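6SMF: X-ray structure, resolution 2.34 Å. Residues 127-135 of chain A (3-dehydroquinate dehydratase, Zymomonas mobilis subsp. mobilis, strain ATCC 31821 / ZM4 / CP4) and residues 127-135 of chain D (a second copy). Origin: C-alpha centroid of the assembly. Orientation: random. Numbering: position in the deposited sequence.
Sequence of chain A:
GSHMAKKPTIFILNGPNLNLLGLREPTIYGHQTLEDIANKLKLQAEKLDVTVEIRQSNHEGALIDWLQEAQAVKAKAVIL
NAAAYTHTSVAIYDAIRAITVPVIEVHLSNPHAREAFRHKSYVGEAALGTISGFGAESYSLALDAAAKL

Chain A (127-135) ALGTISGFG
Chain D, residues 127-135: ALGTISGFG

Two copies of one stretch of 3-dehydroquinate dehydratase pair as antiparallel β-strands, with N-to-C directions 163° apart, strand axes approaching to 4.8 Å and 579 Å² buried in total. The register centres on A:Ile131 opposite D:Ile131, so most contacts recur with the chains exchanged. A:Ala127 (phi/psi -80/165) lies out of reach. A:Leu128 turns the backbone (-67/-45); its CB points sideways, but chi1 t and chi2 p bring CD2 of A:Leu128 to 4.3 Å from CE1 of D:Phe134. Its carbonyl receives a CA-H...O contact, CA of D:Gly133 to O of A:Leu128, 3.6 Å. A:Gly129 is nearly fully extended (-166/169), its CA 4.3 Å from CA of D:Gly133 and 4.0 Å from CZ of D:Phe134. A CB here would point toward chain D and clash with that ring carbon and with O of D:Ser132, so the bare backbone makes room for the ring.

A:Thr130 (-142/133, chi1 m) forms a hydrogen-bonded pair with D:Ser132: N of A:Thr130 donates to O of D:Ser132, and N of D:Ser132 donates to O of A:Thr130, both 3.0 Å, at 154° and 160°. OG1 of A:Thr130 is hydrogen-bonded elsewhere in the structure. At the centre, A:Ile131 (-125/118, chi1 m, chi2 t) and D:Ile131 (-122/121, same wells) form a non-hydrogen-bonded pair, CA to CA 4.8 Å. Here CA-H groups meet carbonyls instead: CA of A:Ile131 lies 3.4 Å from O of D:Thr130, and CA of D:Ile131 3.4 Å from O of A:Thr130. The isoleucines share one face of the sheet, with CG1 of A:Ile131 4.4 Å from CG2 of D:Ile131 and 4.1 Å from CE2 of D:Phe134; threonines and serines occupy the other.

A:Ser132 (-131/138, chi1 m) repeats the paired bonds with D:Thr130: N of A:Ser132 to O of D:Thr130 and N of D:Thr130 to O of A:Ser132, each 3.0 Å. A:Gly133 leaves the strand at 106/4, a conformation that itself calls for glycine; a CB would also strike O of D:Leu128 and CA of D:Gly129, whose CA lies 4.2 Å from CA of A:Gly133. A:Phe134 (-106/20, chi1 m, chi2 -82°) has a sideways CB but extends its ring to chain D: CE1 of A:Phe134 is 4.3 Å from CD2 of D:Leu128, CZ of A:Phe134 4.0 Å from CA of D:Gly129, and CE2 of A:Phe134 4.0 Å from CG1 of D:Ile131. A:Gly135 (51/-130) makes no contact.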

# COMPACT_ATOMS: atom_id res chain seq x y z
N ALA A 127 -17.79 -19.44 -0.29
CA ALA A 127 -19.18 -19.85 -0.46
C ALA A 127 -19.48 -20.11 -1.93
O ALA A 127 -18.70 -19.75 -2.80
CB ALA A 127 -20.10 -18.81 0.11
N LEU A 128 -20.60 -20.78 -2.15
CA LEU A 128 -21.14 -21.07 -3.47
C LEU A 128 -21.56 -19.74 -4.08
O LEU A 128 -21.35 -19.48 -5.28
CB LEU A 128 -22.35 -21.99 -3.29
CG LEU A 128 -23.17 -22.28 -4.53
CD1 LEU A 128 -22.41 -23.19 -5.48
CD2 LEU A 128 -24.51 -22.91 -4.13
N GLY A 129 -22.22 -18.93 -3.27
CA GLY A 129 -23.00 -17.79 -3.77
C GLY A 129 -23.35 -16.86 -2.64
O GLY A 129 -23.17 -17.29 -1.48
N THR A 130 -23.86 -15.68 -3.00
CA THR A 130 -24.11 -14.53 -2.11
C THR A 130 -25.41 -13.86 -2.53
O THR A 130 -25.58 -13.55 -3.71
CB THR A 130 -22.95 -13.53 -2.20
OG1 THR A 130 -21.77 -14.21 -1.76
CG2 THR A 130 -23.14 -12.29 -1.36
N ILE A 131 -26.26 -13.58 -1.54
CA ILE A 131 -27.47 -12.74 -1.70
C ILE A 131 -27.39 -11.62 -0.67
O ILE A 131 -27.35 -11.91 0.52
CB ILE A 131 -28.72 -13.58 -1.58
CG1 ILE A 131 -28.66 -14.77 -2.55
CG2 ILE A 131 -29.94 -12.68 -1.79
CD1 ILE A 131 -29.90 -15.69 -2.55
N SER A 132 -27.33 -10.38 -1.15
CA SER A 132 -27.16 -9.18 -0.31
C SER A 132 -28.20 -8.13 -0.66
O SER A 132 -28.36 -7.87 -1.84
CB SER A 132 -25.78 -8.59 -0.50
OG SER A 132 -24.82 -9.47 0.06
N GLY A 133 -28.76 -7.48 0.36
CA GLY A 133 -29.28 -6.10 0.24
C GLY A 133 -30.78 -6.04 0.22
O GLY A 133 -31.27 -4.92 0.08
N PHE A 134 -31.46 -7.18 0.39
CA PHE A 134 -32.94 -7.27 0.22
C PHE A 134 -33.64 -7.38 1.58
O PHE A 134 -34.80 -7.81 1.62
CB PHE A 134 -33.30 -8.46 -0.69
CG PHE A 134 -32.64 -8.44 -2.04
CD1 PHE A 134 -33.15 -7.68 -3.08
CD2 PHE A 134 -31.44 -9.12 -2.25
CE1 PHE A 134 -32.50 -7.64 -4.31
CE2 PHE A 134 -30.82 -9.11 -3.49
CZ PHE A 134 -31.35 -8.36 -4.51
N GLY A 135 -32.97 -7.00 2.67
CA GLY A 135 -33.42 -7.24 4.05
C GLY A 135 -33.77 -8.71 4.24
O GLY A 135 -32.94 -9.58 3.85
N ALA D 127 -25.59 -0.30 -6.13
CA ALA D 127 -26.81 -1.10 -6.35
C ALA D 127 -27.56 -1.32 -5.03
O ALA D 127 -27.04 -1.05 -3.94
CB ALA D 127 -26.44 -2.43 -6.96
N LEU D 128 -28.80 -1.75 -5.18
CA LEU D 128 -29.69 -2.10 -4.05
C LEU D 128 -29.09 -3.34 -3.40
O LEU D 128 -29.05 -3.40 -2.14
CB LEU D 128 -31.09 -2.39 -4.61
CG LEU D 128 -32.10 -2.95 -3.60
CD1 LEU D 128 -32.53 -1.93 -2.57
CD2 LEU D 128 -33.33 -3.42 -4.35
N GLY D 129 -28.73 -4.29 -4.26
CA GLY D 129 -28.44 -5.67 -3.87
C GLY D 129 -27.68 -6.40 -4.97
O GLY D 129 -27.65 -5.89 -6.09
N THR D 130 -27.19 -7.59 -4.63
CA THR D 130 -26.32 -8.45 -5.44
C THR D 130 -26.75 -9.91 -5.26
O THR D 130 -26.91 -10.37 -4.13
CB THR D 130 -24.86 -8.27 -5.00
OG1 THR D 130 -24.52 -6.90 -5.16
CG2 THR D 130 -23.89 -9.14 -5.76
N ILE D 131 -26.87 -10.63 -6.37
CA ILE D 131 -26.97 -12.10 -6.40
C ILE D 131 -25.84 -12.65 -7.26
O ILE D 131 -25.77 -12.30 -8.44
CB ILE D 131 -28.35 -12.48 -6.92
CG1 ILE D 131 -29.45 -11.79 -6.10
CG2 ILE D 131 -28.47 -14.01 -6.91
CD1 ILE D 131 -30.82 -12.02 -6.60
N SER D 132 -25.01 -13.49 -6.66
CA SER D 132 -23.83 -14.08 -7.30
C SER D 132 -23.79 -15.58 -7.10
O SER D 132 -23.96 -16.01 -5.95
CB SER D 132 -22.57 -13.48 -6.71
OG SER D 132 -22.48 -12.10 -7.03
N GLY D 133 -23.41 -16.32 -8.15
CA GLY D 133 -22.74 -17.62 -8.01
C GLY D 133 -23.63 -18.77 -8.34
O GLY D 133 -23.14 -19.89 -8.20
N PHE D 134 -24.86 -18.52 -8.78
CA PHE D 134 -25.88 -19.59 -9.01
C PHE D 134 -26.05 -19.85 -10.51
O PHE D 134 -27.05 -20.42 -10.87
CB PHE D 134 -27.23 -19.18 -8.39
CG PHE D 134 -27.16 -18.84 -6.92
CD1 PHE D 134 -27.30 -19.86 -5.99
CD2 PHE D 134 -26.92 -17.55 -6.47
CE1 PHE D 134 -27.19 -19.58 -4.63
CE2 PHE D 134 -26.78 -17.28 -5.13
CZ PHE D 134 -26.91 -18.29 -4.21
N GLY D 135 -25.09 -19.48 -11.35
CA GLY D 135 -25.23 -19.48 -12.81
C GLY D 135 -26.50 -18.75 -13.24
O GLY D 135 -26.74 -17.61 -12.76